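Local coordinates for protein N-alpha-acetyltransferase 35, NatC auxiliary subunit (Saccharomyces cerevisiae, PDB 6YGA) that serves as the auxiliary subunit of the NatC N-terminal acetyltransferase, which acetylates the N-terminal methionine of the L-A virus Gag protein, at residues S245-L250 and N305-I310; E252-V257 and G299-A304; K160-L165 and H336-I341. One frame throughout, in Å; residues are numbered along the deposited sequence.

Contact 1 (S245-L250 and N305-I310); sequences SHLDEL and NDVKTI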
# COMPACT_ATOMS: atom_id res chain seq x y z
N SER B 245 25.43 -17.79 -2.02
CA SER B 245 26.26 -18.22 -0.90
C SER B 245 25.97 -17.40 0.35
O SER B 245 25.65 -17.96 1.41
CB SER B 245 27.74 -18.14 -1.28
OG SER B 245 28.04 -19.02 -2.35
N HIS B 246 26.08 -16.08 0.25
CA HIS B 246 25.78 -15.22 1.39
C HIS B 246 24.32 -15.32 1.81
O HIS B 246 24.00 -15.24 3.00
CB HIS B 246 26.14 -13.77 1.06
CG HIS B 246 27.61 -13.51 1.00
ND1 HIS B 246 28.31 -13.40 -0.19
CD2 HIS B 246 28.53 -13.34 1.99
CE1 HIS B 246 29.58 -13.17 0.07
NE2 HIS B 246 29.74 -13.14 1.38
N LEU B 247 23.41 -15.52 0.85
CA LEU B 247 22.01 -15.70 1.20
C LEU B 247 21.80 -17.01 1.96
O LEU B 247 20.98 -17.06 2.89
CB LEU B 247 21.14 -15.66 -0.05
CG LEU B 247 21.06 -14.29 -0.72
CD1 LEU B 247 20.43 -14.39 -2.09
CD2 LEU B 247 20.30 -13.31 0.16
N ASP B 248 22.51 -18.06 1.57
CA ASP B 248 22.41 -19.32 2.30
C ASP B 248 23.04 -19.20 3.69
O ASP B 248 22.50 -19.73 4.66
CB ASP B 248 23.07 -20.46 1.52
CG ASP B 248 22.29 -20.86 0.27
OD1 ASP B 248 21.05 -20.71 0.26
OD2 ASP B 248 22.92 -21.34 -0.70
N GLU B 249 24.17 -18.50 3.80
CA GLU B 249 24.78 -18.27 5.10
C GLU B 249 23.86 -17.47 6.01
O GLU B 249 23.79 -17.72 7.22
CB GLU B 249 26.12 -17.55 4.95
CG GLU B 249 27.16 -18.31 4.16
CD GLU B 249 28.42 -17.50 3.94
OE1 GLU B 249 28.73 -16.64 4.79
OE2 GLU B 249 29.10 -17.72 2.92
N LEU B 250 23.14 -16.50 5.44
CA LEU B 250 22.19 -15.72 6.23
C LEU B 250 21.10 -16.61 6.82
O LEU B 250 20.67 -16.40 7.96
CB LEU B 250 21.59 -14.61 5.38
CG LEU B 250 20.51 -13.75 6.02
CD1 LEU B 250 21.02 -13.08 7.28
CD2 LEU B 250 20.00 -12.71 5.03
N ASN B 305 15.05 -15.85 1.41
CA ASN B 305 14.38 -16.67 0.41
C ASN B 305 13.69 -15.81 -0.64
O ASN B 305 13.64 -16.19 -1.82
CB ASN B 305 13.38 -17.61 1.08
CG ASN B 305 14.06 -18.74 1.82
OD1 ASN B 305 13.76 -19.00 2.99
ND2 ASN B 305 14.97 -19.43 1.15
N ASP B 306 13.14 -14.67 -0.24
CA ASP B 306 12.48 -13.79 -1.20
C ASP B 306 13.47 -13.22 -2.21
O ASP B 306 13.17 -13.13 -3.40
CB ASP B 306 11.74 -12.67 -0.47
CG ASP B 306 10.51 -13.16 0.27
OD1 ASP B 306 10.24 -14.38 0.22
OD2 ASP B 306 9.81 -12.34 0.90
N VAL B 307 14.66 -12.84 -1.74
CA VAL B 307 15.69 -12.36 -2.65
C VAL B 307 16.18 -13.49 -3.55
O VAL B 307 16.43 -13.29 -4.75
CB VAL B 307 16.84 -11.71 -1.86
CG1 VAL B 307 18.03 -11.42 -2.76
CG2 VAL B 307 16.37 -10.43 -1.18
N LYS B 308 16.33 -14.69 -2.99
CA LYS B 308 16.72 -15.84 -3.81
C LYS B 308 15.72 -16.09 -4.93
O LYS B 308 16.10 -16.46 -6.04
CB LYS B 308 16.85 -17.09 -2.93
CG LYS B 308 18.10 -17.10 -2.06
CD LYS B 308 18.14 -18.33 -1.16
CE LYS B 308 18.28 -19.60 -1.98
NZ LYS B 308 18.35 -20.82 -1.12
N THR B 309 14.43 -15.87 -4.66
CA THR B 309 13.42 -16.04 -5.70
C THR B 309 13.59 -15.00 -6.80
O THR B 309 13.36 -15.29 -7.98
CB THR B 309 12.02 -15.95 -5.09
OG1 THR B 309 11.91 -16.91 -4.03
CG2 THR B 309 10.95 -16.24 -6.13
N ILE B 310 14.02 -13.79 -6.43
CA ILE B 310 14.22 -12.73 -7.42
C ILE B 310 15.29 -13.12 -8.43
O ILE B 310 15.13 -12.92 -9.64
CB ILE B 310 14.57 -11.40 -6.71
CG1 ILE B 310 13.42 -10.96 -5.82
CG2 ILE B 310 14.95 -10.33 -7.73
CD1 ILE B 310 12.07 -10.96 -6.51

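Contact 2 (E252-V257 and G299-A304); sequences ENANSV and GFITLA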
# COMPACT_ATOMS: atom_id res chain seq x y z
N GLU B 252 21.37 -19.97 7.41
CA GLU B 252 21.96 -20.87 8.40
C GLU B 252 22.19 -20.16 9.73
O GLU B 252 21.85 -20.68 10.79
CB GLU B 252 23.28 -21.43 7.87
CG GLU B 252 23.15 -22.23 6.58
CD GLU B 252 24.49 -22.46 5.91
OE1 GLU B 252 25.50 -21.94 6.42
OE2 GLU B 252 24.52 -23.16 4.87
N ASN B 253 22.76 -18.95 9.68
CA ASN B 253 23.07 -18.23 10.91
C ASN B 253 21.80 -17.77 11.62
O ASN B 253 21.74 -17.77 12.85
CB ASN B 253 23.98 -17.05 10.61
CG ASN B 253 25.38 -17.48 10.21
OD1 ASN B 253 25.55 -18.44 9.46
ND2 ASN B 253 26.38 -16.79 10.73
N ALA B 254 20.77 -17.39 10.86
CA ALA B 254 19.51 -17.02 11.48
C ALA B 254 18.87 -18.22 12.17
O ALA B 254 18.26 -18.08 13.24
CB ALA B 254 18.56 -16.42 10.44
N ASN B 255 19.00 -19.41 11.57
CA ASN B 255 18.45 -20.61 12.19
C ASN B 255 19.21 -20.97 13.46
O ASN B 255 18.60 -21.40 14.45
CB ASN B 255 18.48 -21.78 11.21
CG ASN B 255 17.24 -21.85 10.34
OD1 ASN B 255 16.13 -21.59 10.80
ND2 ASN B 255 17.42 -22.20 9.07
N SER B 256 20.53 -20.81 13.46
CA SER B 256 21.32 -21.14 14.64
C SER B 256 20.99 -20.21 15.80
O SER B 256 20.91 -20.65 16.96
CB SER B 256 22.81 -21.09 14.32
OG SER B 256 23.14 -21.98 13.26
N VAL B 257 20.77 -18.93 15.51
CA VAL B 257 20.44 -17.97 16.56
C VAL B 257 19.07 -18.29 17.17
O VAL B 257 18.88 -18.16 18.38
CB VAL B 257 20.50 -16.53 16.01
CG1 VAL B 257 20.00 -15.54 17.04
CG2 VAL B 257 21.91 -16.19 15.60
N GLY B 299 12.65 -13.37 10.48
CA GLY B 299 12.47 -12.40 9.41
C GLY B 299 13.61 -12.38 8.42
O GLY B 299 13.42 -12.08 7.24
N PHE B 300 14.83 -12.69 8.89
CA PHE B 300 15.97 -12.76 7.98
C PHE B 300 15.82 -13.92 7.01
O PHE B 300 16.26 -13.83 5.85
CB PHE B 300 17.27 -12.88 8.78
CG PHE B 300 17.68 -11.62 9.48
CD1 PHE B 300 17.72 -10.41 8.81
CD2 PHE B 300 18.03 -11.64 10.82
CE1 PHE B 300 18.10 -9.25 9.45
CE2 PHE B 300 18.41 -10.48 11.47
CZ PHE B 300 18.44 -9.28 10.79
N ILE B 301 15.21 -15.02 7.46
CA ILE B 301 14.98 -16.16 6.58
C ILE B 301 14.01 -15.78 5.47
O ILE B 301 14.24 -16.09 4.29
CB ILE B 301 14.47 -17.36 7.39
CG1 ILE B 301 15.47 -17.74 8.48
CG2 ILE B 301 14.20 -18.55 6.48
CD1 ILE B 301 15.00 -18.87 9.39
N THR B 302 12.92 -15.11 5.82
CA THR B 302 11.97 -14.65 4.82
C THR B 302 12.63 -13.70 3.83
O THR B 302 12.40 -13.78 2.62
CB THR B 302 10.78 -13.96 5.50
OG1 THR B 302 10.14 -14.88 6.39
CG2 THR B 302 9.77 -13.48 4.47
N LEU B 303 13.49 -12.80 4.32
CA LEU B 303 14.19 -11.88 3.44
C LEU B 303 15.11 -12.63 2.48
O LEU B 303 15.17 -12.31 1.29
CB LEU B 303 14.98 -10.87 4.26
CG LEU B 303 16.02 -10.05 3.49
CD1 LEU B 303 15.34 -9.11 2.50
CD2 LEU B 303 16.91 -9.29 4.46
N ALA B 304 15.84 -13.62 2.99
CA ALA B 304 16.82 -14.32 2.16
C ALA B 304 16.14 -15.14 1.07
O ALA B 304 16.59 -15.14 -0.08
CB ALA B 304 17.71 -15.20 3.02

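Contact 3 (K160-L165 and H336-I341); sequences KFVQKL and HVIARI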
# COMPACT_ATOMS: atom_id res chain seq x y z
N LYS B 160 22.02 2.84 4.14
CA LYS B 160 22.43 3.63 2.99
C LYS B 160 22.08 2.92 1.69
O LYS B 160 21.69 3.56 0.71
CB LYS B 160 23.93 3.91 3.06
CG LYS B 160 24.44 4.84 1.96
CD LYS B 160 25.96 4.92 1.95
CE LYS B 160 26.46 5.96 0.97
NZ LYS B 160 27.95 6.01 0.92
N PHE B 161 22.21 1.59 1.67
CA PHE B 161 21.85 0.83 0.47
C PHE B 161 20.35 0.84 0.25
O PHE B 161 19.88 0.91 -0.89
CB PHE B 161 22.38 -0.60 0.59
CG PHE B 161 21.85 -1.52 -0.47
CD1 PHE B 161 22.14 -1.30 -1.81
CD2 PHE B 161 21.08 -2.63 -0.14
CE1 PHE B 161 21.65 -2.15 -2.79
CE2 PHE B 161 20.60 -3.48 -1.11
CZ PHE B 161 20.89 -3.24 -2.44
N VAL B 162 19.57 0.77 1.34
CA VAL B 162 18.12 0.88 1.23
C VAL B 162 17.73 2.23 0.65
O VAL B 162 16.80 2.34 -0.15
CB VAL B 162 17.47 0.62 2.60
CG1 VAL B 162 15.97 0.88 2.55
CG2 VAL B 162 17.76 -0.80 3.06
N GLN B 163 18.46 3.28 1.03
CA GLN B 163 18.20 4.61 0.47
C GLN B 163 18.39 4.62 -1.04
O GLN B 163 17.61 5.23 -1.77
CB GLN B 163 19.10 5.64 1.13
CG GLN B 163 18.68 7.08 0.89
CD GLN B 163 19.66 8.06 1.48
OE1 GLN B 163 20.87 7.85 1.43
NE2 GLN B 163 19.14 9.14 2.05
N LYS B 164 19.43 3.94 -1.53
CA LYS B 164 19.64 3.86 -2.97
C LYS B 164 18.51 3.09 -3.64
O LYS B 164 18.06 3.46 -4.74
CB LYS B 164 20.98 3.19 -3.28
CG LYS B 164 22.19 3.87 -2.66
CD LYS B 164 23.48 3.31 -3.23
CE LYS B 164 24.70 3.93 -2.55
NZ LYS B 164 25.95 3.61 -3.29
N LEU B 165 18.03 2.02 -3.00
CA LEU B 165 16.92 1.25 -3.55
C LEU B 165 15.66 2.10 -3.68
O LEU B 165 14.97 2.04 -4.71
CB LEU B 165 16.64 0.03 -2.68
CG LEU B 165 17.71 -1.06 -2.62
CD1 LEU B 165 17.29 -2.18 -1.69
CD2 LEU B 165 17.97 -1.60 -4.01
N HIS B 336 8.87 -9.81 0.54
CA HIS B 336 9.59 -8.80 1.31
C HIS B 336 9.85 -7.57 0.44
O HIS B 336 10.06 -7.68 -0.77
CB HIS B 336 10.91 -9.39 1.82
CG HIS B 336 11.56 -8.58 2.89
ND1 HIS B 336 12.31 -7.46 2.62
CD2 HIS B 336 11.59 -8.74 4.24
CE1 HIS B 336 12.77 -6.96 3.75
NE2 HIS B 336 12.34 -7.71 4.75
N VAL B 337 9.80 -6.40 1.07
CA VAL B 337 9.88 -5.15 0.32
C VAL B 337 11.23 -5.01 -0.39
O VAL B 337 11.30 -4.50 -1.51
CB VAL B 337 9.58 -3.94 1.24
CG1 VAL B 337 10.58 -3.87 2.39
CG2 VAL B 337 9.57 -2.64 0.44
N ILE B 338 12.31 -5.48 0.24
CA ILE B 338 13.62 -5.43 -0.40
C ILE B 338 13.60 -6.25 -1.69
O ILE B 338 14.07 -5.79 -2.74
CB ILE B 338 14.71 -5.92 0.56
CG1 ILE B 338 14.84 -4.99 1.77
CG2 ILE B 338 16.05 -6.02 -0.16
CD1 ILE B 338 15.31 -3.60 1.44
N ALA B 339 13.04 -7.46 -1.63
CA ALA B 339 12.94 -8.27 -2.83
C ALA B 339 12.02 -7.63 -3.87
O ALA B 339 12.24 -7.77 -5.07
CB ALA B 339 12.45 -9.68 -2.48
N ARG B 340 10.98 -6.92 -3.41
CA ARG B 340 10.06 -6.30 -4.35
C ARG B 340 10.68 -5.09 -5.03
O ARG B 340 10.39 -4.81 -6.20
CB ARG B 340 8.76 -5.92 -3.64
CG ARG B 340 7.94 -7.13 -3.21
CD ARG B 340 6.51 -6.77 -2.85
NE ARG B 340 6.42 -6.02 -1.60
CZ ARG B 340 6.14 -4.72 -1.53
NH1 ARG B 340 5.92 -4.02 -2.63
NH2 ARG B 340 6.07 -4.13 -0.34
N ILE B 341 11.54 -4.35 -4.33
CA ILE B 341 12.30 -3.30 -4.99
C ILE B 341 13.36 -3.91 -5.89
O ILE B 341 13.64 -3.39 -6.98
CB ILE B 341 12.94 -2.36 -3.95
CG1 ILE B 341 11.87 -1.76 -3.03
CG2 ILE B 341 13.75 -1.26 -4.64
CD1 ILE B 341 12.45 -0.91 -1.91

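Contact 1 (S245-L250 and N305-I310)
L247 and D248 meet V307 and K308 where two nearly antiparallel helices, 245-260 and 298-311, lie side by side in the alpha-helical part of the auxiliary subunit; a small apolar contact is flanked by one salt bridge. The segment axes pass 10.1 Å apart with 159° between their directions, and L247 stands opposite K308. L247 points at the partner helix and lays its CD1 methyl against the aliphatic part of K308, 3.6 Å from K308 CG. Its CB also borders K308 CG, and the leucine and lysine chains lie alongside, running opposite ways. L247 CD1 also lies 3.9 Å from V307 CG1. V307 presents that methyl because CG1 lies anti to its own backbone N (chi1 170°), beside the carbonyl carbon.

K308 plays two parts. Its CG methylene packs on L247, and a bend at chi3 (65°) turns the otherwise extended chain so that the ammonium comes to D248, where K308 NZ donates to D248 OD1 at 3.0 Å. The nitrogen approaches OD1 nearly in line with its C-O bond. Both ionic residues are partly exposed, whereas L247 and V307 are buried, so the ion pair borders the apolar contact. Within helix 298-311, N305 O accepts two bonds, from T309 N and from T309 OG1 (2.9 Å for OG1), the donors arriving from opposite faces of the carbonyl plane.

Around this pair, helix 337-347 packs against V307 through L342, L233 in a loop touches L247, and helix 215-231 lies against E249 and L250 of helix 245-260.

Contact 2 (E252-V257 and G299-A304)
A254 and N255 meet F300 and I301 in an antiparallel helix-helix pair, a plain packing contact between helices 245-260 and 298-311 of this alpha-helical subunit. The short segments run 163° apart with their axes 9.1 Å from each other, and A254 faces F300 with a CA to CA distance of 6.6 Å.

At the start of the first segment, E252 contributes through its backbone: its carbonyl O accepts both the helical N-H of S256 and the hydroxyl of the same serine, with S256 OG 3.1 Å from E252 O and well above the carbonyl plane. N253 is buried on another face of the helix, against H222, K225 and I226 of helix 215-231. A254 comes next and directs its methyl at the partner helix. That single carbon, A254 CB, rests on I301 CG1 at 3.9 Å and lies 4.1 Å from F300 CB, bridging two consecutive residues; the small side chain suits the short spacing of the axes. F300 thus touches alanine with its CB methylene, while its ring belongs to other neighbours, packing on L97 and I101 of helix 85-104 and edge-to-face with Y297.

N255 closes the contact on its exposed border, its amide reaching round to the end of I301. The isoleucine has CG1 anti to its carbonyl carbon (chi1 -58°) and an extended chi2 of 177°, which carries the terminal methyl out to the asparagine. No hydrogen bond joins the two segments; the asparagine and isoleucine chains stand nearly perpendicular, and the amide oxygen meets the methyl in a van der Waals contact, N255 OD1 to I301 CD1 3.3 Å.

Contact 3 (K160-L165 and H336-I341)
V162 and L165 pack against I338 and I341 in a buried, largely apolar helix-helix interface that joins helix 142-167, within the Mak10 family region, to the N-terminal turns of helix 337-347, within the NAA35-like TPR region. The segment axes are inclined at 45° and come no closer than 11.1 Å, and leucine, valine and isoleucine side chains make the contact.

Methyl contacts form two groups. I338 CD1 rests against both V162 CG2 and L165 CD1, at 4.1 and 4.0 Å; with chi1 and chi2 each near -65°, the isoleucine chain bends toward helix 142-167. Further along, I341 CG2 lies 3.7 Å from L165 CB, its branch anti to the backbone N. The same methyl, I341 CG2, also meets the backbone carbonyl L165 O at 3.5 Å. Within its own helix, L165 CG lies over one face of the F161 ring, offset toward the rim.

Polar bonds do not cross the interface. R340 forms a salt bridge with D176, and its NE a hydrogen bond with R335 O. H336 occupies the N-cap position of helix 337-347: H336 ND1, with the donor tilted 17° from the imidazole plane, accepts from I338 N at 3.1 Å.

Contacts 1 and 2 are successive levels of one antiparallel helix pair, 245-260 with 298-311, their centres about 10 Å apart. L250 joins the levels, since its CD2 lies 3.9 Å from A304 CB. Contact 3 lies on another side of helix 298-311, its centre about 14 Å from that of contact 1 and about 18 Å from that of contact 2. Helix 298-311 thus links all three: D306 OD2 is 2.7 Å from H336 N, a probable hydrogen bond at the start of helix 337-347, and L303 CD1 packs 3.8 Å from I338 CB. No other subunit touches any of the six segments, so all three contacts are internal packing of this chain.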